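Local structure of amidohydrolase (Pseudomonas aeruginosa, 2I5G) at residues A[4-8]-A[290-294]; A[29-35]-A[81-87]; A[70-74]-A[319-325]; A[92-96]-A[119-124]; A[154-159]-A[175-181]. The protein probably acts as a metal-dependent dipeptidase, like other TIM-barrel hydrolases of the membrane dipeptidase (M19) family. The protein carries 2 engineered substitutions. The contacts are given in a common frame with arbitrary orientation. Residues are numbered along the deposited sequence.

Contact 1: A[4-8]-A[290-294]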
# COMPACT_ATOMS: atom_id res chain seq x y z
N ALA A 4 17.90 -34.28 -27.08
CA ALA A 4 16.51 -34.49 -27.46
C ALA A 4 16.04 -35.59 -26.53
O ALA A 4 14.95 -35.53 -25.97
CB ALA A 4 16.42 -34.95 -28.89
N GLU A 5 16.88 -36.60 -26.37
CA GLU A 5 16.58 -37.71 -25.48
C GLU A 5 16.75 -37.18 -24.06
O GLU A 5 16.07 -37.62 -23.13
CB GLU A 5 17.54 -38.87 -25.72
CG GLU A 5 17.49 -39.45 -27.11
CD GLU A 5 18.52 -40.55 -27.32
OE1 GLU A 5 19.73 -40.26 -27.21
OE2 GLU A 5 18.11 -41.70 -27.58
N LEU A 6 17.67 -36.23 -23.89
CA LEU A 6 17.93 -35.65 -22.59
C LEU A 6 16.73 -34.81 -22.16
O LEU A 6 16.14 -35.05 -21.11
CB LEU A 6 19.17 -34.76 -22.65
CG LEU A 6 19.92 -34.55 -21.33
CD1 LEU A 6 20.86 -33.37 -21.48
CD2 LEU A 6 18.96 -34.30 -20.19
N HIS A 7 16.38 -33.83 -22.98
CA HIS A 7 15.24 -32.97 -22.71
C HIS A 7 14.03 -33.86 -22.41
O HIS A 7 13.30 -33.63 -21.45
CB HIS A 7 14.97 -32.08 -23.93
CG HIS A 7 13.97 -30.99 -23.69
ND1 HIS A 7 14.31 -29.79 -23.11
CD2 HIS A 7 12.65 -30.92 -23.96
CE1 HIS A 7 13.23 -29.02 -23.04
NE2 HIS A 7 12.21 -29.69 -23.54
N ALA A 8 13.84 -34.88 -23.24
CA ALA A 8 12.72 -35.79 -23.09
C ALA A 8 12.75 -36.55 -21.77
O ALA A 8 11.74 -36.66 -21.08
CB ALA A 8 12.68 -36.78 -24.25
N PHE A 290 11.28 -24.82 -26.29
CA PHE A 290 12.05 -25.03 -25.06
C PHE A 290 13.25 -25.97 -25.26
O PHE A 290 14.36 -25.67 -24.82
CB PHE A 290 11.14 -25.58 -23.96
CG PHE A 290 11.11 -24.73 -22.72
CD1 PHE A 290 12.20 -24.69 -21.86
CD2 PHE A 290 9.99 -23.95 -22.42
CE1 PHE A 290 12.18 -23.89 -20.72
CE2 PHE A 290 9.96 -23.14 -21.29
CZ PHE A 290 11.06 -23.11 -20.44
N PRO A 291 13.05 -27.11 -25.93
CA PRO A 291 14.15 -28.06 -26.15
C PRO A 291 15.43 -27.53 -26.79
O PRO A 291 16.47 -28.18 -26.72
CB PRO A 291 13.50 -29.18 -26.96
CG PRO A 291 12.29 -28.54 -27.57
CD PRO A 291 11.79 -27.65 -26.47
N ASN A 292 15.38 -26.35 -27.41
CA ASN A 292 16.58 -25.79 -28.03
C ASN A 292 17.53 -25.25 -26.97
O ASN A 292 18.71 -25.01 -27.24
CB ASN A 292 16.21 -24.66 -28.98
CG ASN A 292 15.32 -25.10 -30.10
OD1 ASN A 292 14.88 -24.29 -30.92
ND2 ASN A 292 15.05 -26.40 -30.16
N LEU A 293 17.00 -25.06 -25.77
CA LEU A 293 17.78 -24.54 -24.66
C LEU A 293 18.61 -25.66 -24.03
O LEU A 293 19.70 -25.43 -23.51
CB LEU A 293 16.85 -23.89 -23.64
CG LEU A 293 17.48 -23.09 -22.50
CD1 LEU A 293 18.58 -22.19 -23.03
CD2 LEU A 293 16.40 -22.28 -21.81
N THR A 294 18.08 -26.87 -24.08
CA THR A 294 18.78 -28.02 -23.54
C THR A 294 19.92 -28.34 -24.49
O THR A 294 21.06 -28.54 -24.08
CB THR A 294 17.85 -29.25 -23.42
OG1 THR A 294 16.86 -28.99 -22.41
CG2 THR A 294 18.63 -30.50 -23.05

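Contact 2: A[29-35]-A[81-87]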
# COMPACT_ATOMS: atom_id res chain seq x y z
N MSE A 29 3.01 -26.12 -24.88
CA MSE A 29 3.74 -26.47 -23.68
C MSE A 29 4.11 -27.94 -23.83
O MSE A 29 5.20 -28.37 -23.45
CB MSE A 29 2.87 -26.29 -22.43
CG MSE A 29 2.37 -24.88 -22.24
SE MSE A 29 1.49 -24.64 -20.54
CE MSE A 29 2.40 -23.03 -19.93
N ARG A 30 3.19 -28.70 -24.40
CA ARG A 30 3.41 -30.12 -24.62
C ARG A 30 4.48 -30.30 -25.70
O ARG A 30 5.39 -31.12 -25.55
CB ARG A 30 2.10 -30.79 -25.03
CG ARG A 30 1.11 -30.98 -23.89
CD ARG A 30 1.53 -32.12 -22.96
NE ARG A 30 2.75 -31.81 -22.23
CZ ARG A 30 3.72 -32.69 -21.97
NH1 ARG A 30 3.61 -33.94 -22.40
NH2 ARG A 30 4.79 -32.31 -21.29
N LYS A 31 4.38 -29.52 -26.78
CA LYS A 31 5.36 -29.61 -27.86
C LYS A 31 6.78 -29.36 -27.36
O LYS A 31 7.74 -29.90 -27.90
CB LYS A 31 5.04 -28.60 -28.96
CG LYS A 31 6.10 -28.53 -30.06
CD LYS A 31 5.64 -27.63 -31.20
CE LYS A 31 6.68 -27.52 -32.32
NZ LYS A 31 7.91 -26.77 -31.91
N GLY A 32 6.92 -28.53 -26.33
CA GLY A 32 8.23 -28.24 -25.79
C GLY A 32 8.65 -29.17 -24.67
O GLY A 32 9.72 -29.01 -24.09
N GLY A 33 7.80 -30.15 -24.37
CA GLY A 33 8.11 -31.11 -23.32
C GLY A 33 8.14 -30.53 -21.91
O GLY A 33 8.70 -31.14 -21.00
N LEU A 34 7.53 -29.36 -21.74
CA LEU A 34 7.49 -28.69 -20.45
C LEU A 34 6.82 -29.59 -19.42
O LEU A 34 5.75 -30.14 -19.67
CB LEU A 34 6.70 -27.38 -20.60
CG LEU A 34 6.77 -26.32 -19.49
CD1 LEU A 34 8.20 -25.81 -19.37
CD2 LEU A 34 5.83 -25.17 -19.82
N THR A 35 7.45 -29.74 -18.26
CA THR A 35 6.88 -30.57 -17.21
C THR A 35 5.98 -29.73 -16.31
O THR A 35 4.85 -30.13 -16.00
CB THR A 35 7.98 -31.21 -16.34
OG1 THR A 35 8.90 -31.91 -17.19
CG2 THR A 35 7.38 -32.19 -15.36
N LYS A 81 4.92 -35.45 -15.20
CA LYS A 81 5.92 -36.01 -16.09
C LYS A 81 5.55 -37.44 -16.50
O LYS A 81 5.48 -37.76 -17.69
CB LYS A 81 7.29 -36.01 -15.39
CG LYS A 81 8.47 -35.64 -16.29
CD LYS A 81 8.94 -36.80 -17.11
CE LYS A 81 10.15 -36.41 -17.94
NZ LYS A 81 9.83 -35.36 -18.95
N GLU A 82 5.28 -38.29 -15.51
CA GLU A 82 4.95 -39.67 -15.79
C GLU A 82 3.58 -39.87 -16.41
O GLU A 82 3.16 -41.00 -16.65
CB GLU A 82 5.06 -40.52 -14.52
CG GLU A 82 3.95 -40.34 -13.52
CD GLU A 82 4.11 -41.27 -12.32
OE1 GLU A 82 5.07 -41.09 -11.55
OE2 GLU A 82 3.27 -42.19 -12.17
N GLN A 83 2.87 -38.78 -16.67
CA GLN A 83 1.56 -38.87 -17.28
C GLN A 83 1.51 -38.16 -18.62
O GLN A 83 0.46 -38.07 -19.25
CB GLN A 83 0.50 -38.29 -16.35
CG GLN A 83 0.11 -39.21 -15.23
CD GLN A 83 -1.08 -38.71 -14.47
OE1 GLN A 83 -2.03 -38.19 -15.06
NE2 GLN A 83 -1.06 -38.86 -13.15
N GLY A 84 2.66 -37.65 -19.05
CA GLY A 84 2.73 -36.95 -20.31
C GLY A 84 1.88 -35.70 -20.33
O GLY A 84 1.15 -35.45 -21.29
N LYS A 85 1.96 -34.91 -19.27
CA LYS A 85 1.19 -33.68 -19.17
C LYS A 85 2.04 -32.56 -18.61
O LYS A 85 3.18 -32.78 -18.20
CB LYS A 85 -0.05 -33.88 -18.30
CG LYS A 85 -1.12 -34.74 -18.94
CD LYS A 85 -2.29 -34.99 -18.01
CE LYS A 85 -3.21 -36.03 -18.59
NZ LYS A 85 -4.33 -36.35 -17.67
N THR A 86 1.48 -31.36 -18.59
CA THR A 86 2.17 -30.19 -18.08
C THR A 86 1.54 -29.71 -16.79
O THR A 86 0.36 -29.38 -16.74
CB THR A 86 2.14 -29.04 -19.09
OG1 THR A 86 3.11 -29.29 -20.12
CG2 THR A 86 2.47 -27.72 -18.41
N GLY A 87 2.34 -29.68 -15.74
CA GLY A 87 1.84 -29.24 -14.46
C GLY A 87 1.78 -27.73 -14.42
O GLY A 87 2.66 -27.07 -14.97
O HOH W 1 7.74 -33.26 -19.22

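Contact 3: A[70-74]-A[319-325]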
# COMPACT_ATOMS: atom_id res chain seq x y z
N PRO A 70 -3.17 -29.40 -12.23
CA PRO A 70 -2.76 -28.47 -11.18
C PRO A 70 -1.48 -28.91 -10.52
O PRO A 70 -1.12 -30.08 -10.57
CB PRO A 70 -3.93 -28.52 -10.19
CG PRO A 70 -5.08 -28.99 -11.03
CD PRO A 70 -4.45 -30.04 -11.90
N VAL A 71 -0.78 -27.98 -9.88
CA VAL A 71 0.46 -28.28 -9.17
C VAL A 71 0.44 -27.62 -7.80
O VAL A 71 0.46 -26.40 -7.69
CB VAL A 71 1.70 -27.77 -9.94
CG1 VAL A 71 2.92 -27.80 -9.04
CG2 VAL A 71 1.95 -28.65 -11.14
N ARG A 72 0.41 -28.44 -6.74
CA ARG A 72 0.40 -27.92 -5.38
C ARG A 72 1.60 -28.47 -4.60
O ARG A 72 2.12 -27.82 -3.69
CB ARG A 72 -0.90 -28.30 -4.67
CG ARG A 72 -2.15 -27.67 -5.28
CD ARG A 72 -3.41 -28.07 -4.51
NE ARG A 72 -4.61 -27.38 -5.00
CZ ARG A 72 -5.37 -26.59 -4.24
NH1 ARG A 72 -5.07 -26.38 -2.98
NH2 ARG A 72 -6.45 -26.02 -4.76
N SER A 73 2.03 -29.68 -4.97
CA SER A 73 3.16 -30.34 -4.33
C SER A 73 4.14 -30.75 -5.42
O SER A 73 3.77 -30.80 -6.59
CB SER A 73 2.70 -31.59 -3.58
OG SER A 73 2.40 -32.65 -4.48
N THR A 74 5.38 -31.05 -5.05
CA THR A 74 6.36 -31.45 -6.06
C THR A 74 5.96 -32.83 -6.58
O THR A 74 6.39 -33.26 -7.65
CB THR A 74 7.78 -31.52 -5.50
OG1 THR A 74 7.92 -32.68 -4.68
CG2 THR A 74 8.08 -30.28 -4.66
N LEU A 319 11.49 -25.87 -4.23
CA LEU A 319 10.05 -25.89 -4.00
C LEU A 319 9.75 -26.95 -2.96
O LEU A 319 8.80 -26.82 -2.19
CB LEU A 319 9.30 -26.19 -5.29
CG LEU A 319 9.20 -25.01 -6.26
CD1 LEU A 319 8.56 -25.44 -7.56
CD2 LEU A 319 8.41 -23.89 -5.61
N ARG A 320 10.55 -28.01 -2.96
CA ARG A 320 10.36 -29.10 -2.01
C ARG A 320 10.71 -28.56 -0.63
O ARG A 320 10.02 -28.83 0.36
CB ARG A 320 11.26 -30.28 -2.37
CG ARG A 320 11.10 -31.49 -1.47
CD ARG A 320 12.13 -32.57 -1.84
NE ARG A 320 11.92 -33.10 -3.19
CZ ARG A 320 10.91 -33.89 -3.53
NH1 ARG A 320 10.01 -34.26 -2.63
NH2 ARG A 320 10.80 -34.33 -4.78
N ASP A 321 11.79 -27.79 -0.58
CA ASP A 321 12.26 -27.19 0.66
C ASP A 321 11.18 -26.27 1.22
O ASP A 321 10.71 -26.47 2.34
CB ASP A 321 13.52 -26.37 0.41
CG ASP A 321 14.24 -25.99 1.70
OD1 ASP A 321 13.57 -25.85 2.74
OD2 ASP A 321 15.48 -25.81 1.65
N VAL A 322 10.77 -25.29 0.42
CA VAL A 322 9.77 -24.31 0.85
C VAL A 322 8.37 -24.83 1.18
O VAL A 322 7.72 -24.31 2.08
CB VAL A 322 9.63 -23.18 -0.19
CG1 VAL A 322 10.98 -22.51 -0.39
CG2 VAL A 322 9.11 -23.74 -1.49
N TRP A 323 7.88 -25.85 0.47
CA TRP A 323 6.56 -26.38 0.77
C TRP A 323 6.59 -27.51 1.80
O TRP A 323 5.53 -27.98 2.22
CB TRP A 323 5.87 -26.92 -0.48
CG TRP A 323 5.69 -25.96 -1.59
CD1 TRP A 323 5.63 -24.60 -1.50
CD2 TRP A 323 5.48 -26.27 -2.98
NE1 TRP A 323 5.40 -24.04 -2.73
CE2 TRP A 323 5.31 -25.05 -3.66
CE3 TRP A 323 5.43 -27.47 -3.70
CZ2 TRP A 323 5.08 -24.99 -5.04
CZ3 TRP A 323 5.21 -27.41 -5.07
CH2 TRP A 323 5.04 -26.17 -5.73
N GLY A 324 7.78 -27.95 2.20
CA GLY A 324 7.90 -29.05 3.15
C GLY A 324 7.30 -30.27 2.47
O GLY A 324 7.49 -31.41 2.87
N GLU A 325 6.58 -29.98 1.39
CA GLU A 325 5.88 -30.96 0.57
C GLU A 325 6.79 -31.28 -0.63
O GLU A 325 7.95 -31.66 -0.36
CB GLU A 325 4.56 -30.35 0.07
CG GLU A 325 3.76 -31.25 -0.83
CD GLU A 325 2.50 -31.76 -0.18
OE1 GLU A 325 1.43 -31.11 -0.32
OE2 GLU A 325 2.58 -32.81 0.50
OXT GLU A 325 6.32 -31.13 -1.79

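Contact 4: A[92-96]-A[119-124]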
# COMPACT_ATOMS: atom_id res chain seq x y z
N PHE A 92 1.61 -15.42 -8.12
CA PHE A 92 1.22 -14.01 -8.08
C PHE A 92 2.49 -13.20 -8.30
O PHE A 92 3.55 -13.53 -7.76
CB PHE A 92 0.67 -13.59 -6.71
CG PHE A 92 -0.63 -14.23 -6.33
CD1 PHE A 92 -1.29 -15.09 -7.20
CD2 PHE A 92 -1.21 -13.93 -5.11
CE1 PHE A 92 -2.52 -15.64 -6.84
CE2 PHE A 92 -2.43 -14.47 -4.74
CZ PHE A 92 -3.09 -15.33 -5.61
N GLN A 93 2.40 -12.13 -9.07
CA GLN A 93 3.56 -11.30 -9.25
C GLN A 93 3.40 -10.05 -8.39
O GLN A 93 4.08 -9.04 -8.58
CB GLN A 93 3.74 -10.93 -10.73
CG GLN A 93 4.36 -12.06 -11.54
CD GLN A 93 5.19 -11.55 -12.71
OE1 GLN A 93 6.13 -10.77 -12.53
NE2 GLN A 93 4.84 -12.01 -13.91
N ASN A 94 2.50 -10.14 -7.41
CA ASN A 94 2.25 -9.03 -6.51
C ASN A 94 1.59 -9.55 -5.24
O ASN A 94 0.71 -10.40 -5.29
CB ASN A 94 1.34 -8.00 -7.17
CG ASN A 94 1.43 -6.63 -6.52
OD1 ASN A 94 1.76 -6.51 -5.34
ND2 ASN A 94 1.12 -5.59 -7.28
N ALA A 95 2.01 -9.03 -4.09
CA ALA A 95 1.43 -9.43 -2.82
C ALA A 95 0.14 -8.64 -2.58
O ALA A 95 -0.59 -8.90 -1.62
CB ALA A 95 2.40 -9.16 -1.69
N HIS A 96 -0.15 -7.70 -3.47
CA HIS A 96 -1.33 -6.85 -3.36
C HIS A 96 -2.64 -7.63 -3.28
O HIS A 96 -3.62 -7.15 -2.70
CB HIS A 96 -1.38 -5.86 -4.52
CG HIS A 96 -2.48 -4.85 -4.39
ND1 HIS A 96 -2.58 -4.00 -3.32
CD2 HIS A 96 -3.54 -4.58 -5.19
CE1 HIS A 96 -3.66 -3.25 -3.45
NE2 HIS A 96 -4.26 -3.58 -4.58
N CYS A 119 6.38 -7.54 -4.38
CA CYS A 119 5.89 -6.29 -4.93
C CYS A 119 5.97 -6.31 -6.44
O CYS A 119 6.54 -7.24 -7.02
CB CYS A 119 6.72 -5.12 -4.40
SG CYS A 119 6.93 -5.09 -2.60
N TYR A 120 5.42 -5.28 -7.07
CA TYR A 120 5.45 -5.17 -8.52
C TYR A 120 5.75 -3.75 -8.99
O TYR A 120 4.85 -2.93 -9.11
CB TYR A 120 4.13 -5.63 -9.14
CG TYR A 120 4.25 -5.85 -10.63
CD1 TYR A 120 4.88 -6.99 -11.14
CD2 TYR A 120 3.80 -4.89 -11.54
CE1 TYR A 120 5.06 -7.17 -12.51
CE2 TYR A 120 3.98 -5.05 -12.91
CZ TYR A 120 4.61 -6.19 -13.39
OH TYR A 120 4.82 -6.36 -14.74
N ASN A 121 7.03 -3.48 -9.23
CA ASN A 121 7.49 -2.18 -9.72
C ASN A 121 7.37 -0.98 -8.79
O ASN A 121 8.33 -0.22 -8.64
CB ASN A 121 6.79 -1.83 -11.03
CG ASN A 121 6.90 -2.93 -12.07
OD1 ASN A 121 7.66 -3.89 -11.89
ND2 ASN A 121 6.14 -2.80 -13.16
N THR A 122 6.21 -0.80 -8.16
CA THR A 122 5.99 0.33 -7.28
C THR A 122 5.67 -0.04 -5.83
O THR A 122 5.62 -1.22 -5.47
CB THR A 122 4.87 1.22 -7.82
OG1 THR A 122 3.76 0.40 -8.20
CG2 THR A 122 5.35 2.00 -9.04
N GLN A 123 5.43 0.97 -4.99
CA GLN A 123 5.14 0.73 -3.58
C GLN A 123 3.87 -0.09 -3.31
O GLN A 123 2.82 0.15 -3.90
CB GLN A 123 5.08 2.06 -2.82
CG GLN A 123 4.90 1.91 -1.32
CD GLN A 123 5.21 3.20 -0.58
OE1 GLN A 123 6.34 3.67 -0.58
NE2 GLN A 123 4.19 3.77 0.06
N ASN A 124 4.02 -1.04 -2.40
CA ASN A 124 2.97 -1.97 -1.98
C ASN A 124 2.58 -1.62 -0.55
O ASN A 124 2.87 -0.53 -0.06
CB ASN A 124 3.55 -3.39 -1.97
CG ASN A 124 2.73 -4.36 -2.75
OD1 ASN A 124 3.11 -5.52 -2.92
ND2 ASN A 124 1.58 -3.90 -3.23

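Contact 5: A[154-159]-A[175-181]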
# COMPACT_ATOMS: atom_id res chain seq x y z
N MSE A 154 6.34 -19.64 -1.49
CA MSE A 154 7.65 -19.08 -1.74
C MSE A 154 7.65 -17.59 -2.07
O MSE A 154 6.80 -17.11 -2.83
CB MSE A 154 8.33 -19.86 -2.86
CG MSE A 154 9.69 -19.32 -3.24
SE MSE A 154 10.68 -20.58 -4.31
CE MSE A 154 12.45 -20.11 -3.71
N CYS A 155 8.61 -16.87 -1.49
CA CYS A 155 8.77 -15.44 -1.70
C CYS A 155 9.56 -15.17 -2.98
O CYS A 155 10.66 -15.71 -3.16
CB CYS A 155 9.50 -14.81 -0.52
SG CYS A 155 8.64 -14.92 1.07
N ASP A 156 9.00 -14.35 -3.86
CA ASP A 156 9.64 -14.01 -5.12
C ASP A 156 10.00 -12.53 -5.07
O ASP A 156 9.26 -11.72 -4.51
CB ASP A 156 8.68 -14.31 -6.28
CG ASP A 156 9.30 -14.03 -7.65
OD1 ASP A 156 10.49 -14.38 -7.85
OD2 ASP A 156 8.59 -13.49 -8.52
N LEU A 157 11.15 -12.18 -5.66
CA LEU A 157 11.63 -10.80 -5.63
C LEU A 157 12.12 -10.23 -6.95
O LEU A 157 12.78 -9.19 -6.96
CB LEU A 157 12.75 -10.68 -4.60
CG LEU A 157 12.45 -11.15 -3.18
CD1 LEU A 157 13.75 -11.32 -2.43
CD2 LEU A 157 11.53 -10.16 -2.47
N SER A 158 11.80 -10.88 -8.06
CA SER A 158 12.24 -10.39 -9.36
C SER A 158 11.94 -8.90 -9.62
O SER A 158 12.80 -8.17 -10.09
CB SER A 158 11.62 -11.22 -10.49
OG SER A 158 12.13 -12.55 -10.48
N HIS A 159 10.73 -8.47 -9.29
CA HIS A 159 10.31 -7.09 -9.51
C HIS A 159 10.41 -6.19 -8.27
O HIS A 159 10.04 -5.02 -8.31
CB HIS A 159 8.87 -7.07 -10.05
CG HIS A 159 8.71 -7.70 -11.41
ND1 HIS A 159 8.80 -6.98 -12.58
CD2 HIS A 159 8.49 -8.98 -11.78
CE1 HIS A 159 8.63 -7.78 -13.61
NE2 HIS A 159 8.43 -9.01 -13.16
N PRO A 175 14.11 -20.48 1.70
CA PRO A 175 14.71 -19.87 0.51
C PRO A 175 13.73 -18.99 -0.25
O PRO A 175 12.54 -19.31 -0.36
CB PRO A 175 15.14 -21.09 -0.30
CG PRO A 175 15.46 -22.10 0.75
CD PRO A 175 14.31 -21.94 1.71
N VAL A 176 14.22 -17.86 -0.76
CA VAL A 176 13.39 -16.97 -1.57
C VAL A 176 13.98 -17.03 -2.98
O VAL A 176 14.99 -17.70 -3.21
CB VAL A 176 13.41 -15.53 -1.04
CG1 VAL A 176 12.81 -15.49 0.36
CG2 VAL A 176 14.82 -14.99 -1.05
N CYS A 177 13.38 -16.32 -3.93
CA CYS A 177 13.90 -16.40 -5.28
C CYS A 177 13.66 -15.18 -6.15
O CYS A 177 12.87 -14.30 -5.80
CB CYS A 177 13.28 -17.60 -5.99
SG CYS A 177 11.48 -17.38 -6.28
N TYR A 178 14.38 -15.15 -7.27
CA TYR A 178 14.23 -14.13 -8.29
C TYR A 178 13.80 -15.02 -9.45
O TYR A 178 14.61 -15.34 -10.33
CB TYR A 178 15.56 -13.46 -8.64
CG TYR A 178 16.09 -12.46 -7.63
CD1 TYR A 178 15.24 -11.53 -7.03
CD2 TYR A 178 17.44 -12.44 -7.30
CE1 TYR A 178 15.74 -10.59 -6.13
CE2 TYR A 178 17.95 -11.50 -6.41
CZ TYR A 178 17.09 -10.58 -5.82
OH TYR A 178 17.60 -9.66 -4.94
N SER A 179 12.54 -15.45 -9.43
CA SER A 179 11.99 -16.33 -10.46
C SER A 179 12.41 -15.98 -11.88
O SER A 179 12.63 -16.88 -12.69
CB SER A 179 10.46 -16.35 -10.37
OG SER A 179 9.90 -15.08 -10.66
N HIS A 180 12.51 -14.69 -12.18
CA HIS A 180 12.90 -14.27 -13.52
C HIS A 180 13.64 -12.93 -13.56
O HIS A 180 13.04 -11.87 -13.39
CB HIS A 180 11.66 -14.22 -14.43
CG HIS A 180 10.60 -13.26 -13.97
ND1 HIS A 180 9.88 -13.44 -12.81
CD2 HIS A 180 10.12 -12.13 -14.54
CE1 HIS A 180 9.00 -12.46 -12.68
NE2 HIS A 180 9.13 -11.65 -13.72
N CYS A 181 14.94 -12.98 -13.79
CA CYS A 181 15.74 -11.76 -13.85
C CYS A 181 17.02 -11.96 -14.66
O CYS A 181 17.34 -13.07 -15.07
CB CYS A 181 16.10 -11.30 -12.45
SG CYS A 181 17.23 -12.44 -11.64
O HOH W 2 9.89 -18.25 0.58

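Contact 1: A[4-8]-A[290-294]
The imidazole of His-7 lies across Pro-291. Pro-291 CA sits 3.5 Å from the centroid of the His-7 ring and 14° off its normal, a CH-pi contact over the face. The closest atoms of this pair are His-7 CE1 and Pro-291 CA at 3.4 Å. Through this overlap the N-terminal helix 5-8 packs on the start of helix 291-299 in a TIM-barrel fold, beside the end of helix 23-31. Ala-4 is the N-cap of the short helix, and Ala-8 N bonds back to Ala-4 O at 3.0 Å. The t rotamer carries the His-7 ring toward the second helix. There His-7 CE1 also comes within 3.8 Å of Phe-290 C. Leu-6 adds an apolar touch, with Leu-6 CD1 4.0 Å from Thr-294 CG2. Its side chain also packs on Glu-304 and Arg-308 of helix 304-323. Both ring nitrogens of His-7 are bonded. NE2 is hydrogen-bonded to Gly-32 O. At the ring edge, His-7 ND1 and Thr-294 OG1 form a nearly straight hydrogen bond of 2.8 Å.

Contact 2: A[29-35]-A[81-87]
One backbone hydrogen bond joins the segments. Gly-87 N donates to Thr-35 O at 2.6 Å, close to straight at 170°. Thr-86 CA also approaches Thr-35 O at 3.4 Å, as a CA-H...O contact.

Side-chain bonds add to this. Thr-86 OG1 donates to Leu-34 O at 2.8 Å and accepts a weak bond of 3.3 Å from Arg-30 NE. Arg-30 NH2 donates to Leu-34 O at 2.9 Å within its own segment. Leu-34 O thus takes bonds from both Arg-30 and Thr-86. Lys-85 O lies over one face of the guanidinium, 3.5 Å from Arg-30 NH2.

On the other flank, bridging water 1 donates to Gly-33 O (2.9 Å), accepts from Lys-81 NZ (3.0 Å) and bonds Thr-35 OG1 (2.7 Å). Lys-81 NZ also bonds Ser-10 O, and Thr-35 OG1 bonds Val-12 N.

Carbon packing is modest: Thr-35 CG2 meets Lys-81 CG at 3.7 Å. Met-29 CB makes a van der Waals touch with the Thr-86 hydroxyl, 3.8 Å from Thr-86 OG1.

Helices 23-31 and 74-82 each close with a Schellman motif, at Gly-33 and Gly-84, both with positive phi. After each helix the chain turns into a strand, 36-40 and 86-92, and these run parallel. Such paired helix-to-strand turns belong to the N-terminal end of the strands in a beta/alpha (TIM) barrel.

Contact 3: A[70-74]-A[319-325]
Helix 304-323, the last of the TIM-barrel fold, here packs with the chain's C-terminus against the link between strand 68-70 and helix 74-82. Ser-73 is the N-cap of that second helix.

Leu-319 comes first. Its CB lies 4.3 Å from Thr-74 CG2, and its side chain also touches Leu-89 of strand 86-92. Arg-320 follows. Its guanidinium presents a face to Thr-74, with Arg-320 NH2 3.3 Å from Thr-74 OG1. The angle is too poor for a hydrogen bond, so this is packing.

Trp-323 covers more of the other segment than any other residue of 319-325. Arg-72 O sits over a face of the indole, 3.3 Å from Trp-323 CE3. The backbone of the next two residues passes the ring edge, with Ser-73 C 3.5 Å and Thr-74 N 3.6 Å from Trp-323 CZ3. Val-71 CG1 adds an apolar contact of 4.3 Å with Trp-323 CH2. The indole also makes a cation-pi contact with Lys-109, and NE1 bonds weakly to Gly-114 O.

Gly-324 then leaves helical geometry with positive phi. The terminal residue, Glu-325, follows near Ser-73 and Thr-74. Its C-terminal carboxylate meets a backbone NH at the start of helix 74-82: Thr-74 N donates to Glu-325 OXT in a weak but nearly straight bond of 3.4 Å.

Contact 4: A[92-96]-A[119-124]
These two loops follow neighbouring parallel strands at the C-terminal mouth of the TIM barrel, the end where M19 enzymes hold their active site. Asn-94 shapes the first loop. Its OD1 accepts from His-96 N at 2.9 Å, an Asx turn. Asn-94 ND2 bonds Val-43 O, and it also lies 3.5 Å from Tyr-120 CB. The buried side chain of Asn-124 fills the space beside Asn-94, Ala-95 and His-96.

Tyr-120 supplies most of the packing on the other flank, and its ring also meets Trp-44 edge-to-face. Gln-93 O approaches Tyr-120 CD1 at 3.4 Å, and Gln-93 OE1 lies 3.8 Å from Tyr-120 CE1. Gln-93 O and Cys-119 O come within 3.4 Å, but both are acceptors.

The second loop also reaches the dimer interface, where Gln-123 NE2 bonds Asn-124 O of the second subunit, and the bond is made reciprocally.

Segment 92-96 leads from strand 86-92 toward helix 103-110. Segment 119-124 continues from strand 113-117, ahead of helix 139-151. The two loops therefore meet just beyond a pair of adjacent barrel strands.

Contact 5: A[154-159]-A[175-181]
Leu-157 N donates to Cys-177 O at 2.7 Å, and Cys-177 N to Cys-155 O at 2.9 Å. These bonds form the parallel bridge between Asp-156 and Cys-177. Beyond it, side chains take over. Ser-179 N donates to Asp-156 OD1 (2.8 Å), and His-180 N to Ser-158 OG (2.8 Å). His-159 NE2 and His-180 NE2 share a hydrogen bond of 2.8 Å, their rings meeting rim to rim. Ser-158 CB lies over the His-180 ring in a CH-pi contact, 3.8 Å from its centroid. At the opposite end, water 2 links Cys-155 N (2.8 Å) to Pro-175 O (3.0 Å).

Apolar packing flanks the bridge. Cys-155 CB meets Val-176 CG1 at 3.5 Å, Leu-157 CB meets Tyr-178 CE1 at 3.4 Å, and Met-154 CE meets Cys-177 CB at 3.5 Å.

Strand 154-156, helix 162-171 and strand 177-181 form a beta-alpha-beta crossover. Leu-157 and Val-176 pack beneath that helix, Met-154 and Pro-175 against helix 304-323. Strand 113-117 flanks 154-156, and strand 207-210 flanks 177-181.

The contacts lie around one TIM barrel. Contacts 1 and 2 are 12 Å apart, centre to centre, and meet where His-7 NE2 approaches Gly-32 O at 2.6 Å. Contact 2 touches contact 3 through Gly-87 CA and Val-71 CG2 (3.4 Å). Contact 3 reaches contact 5 where Val-322 CG1 packs on Pro-175 O (3.6 Å). Contacts 4 and 5, also 12 Å apart between centres, meet at the C-terminal ends of the strands, where an M19 active site is expected. There Gln-93 OE1 lies 3.0 Å from His-159 NE2 and 3.3 Å from His-180 CE1. Contact 1 is remote from this region, its centre about 34 Å from that of contact 4.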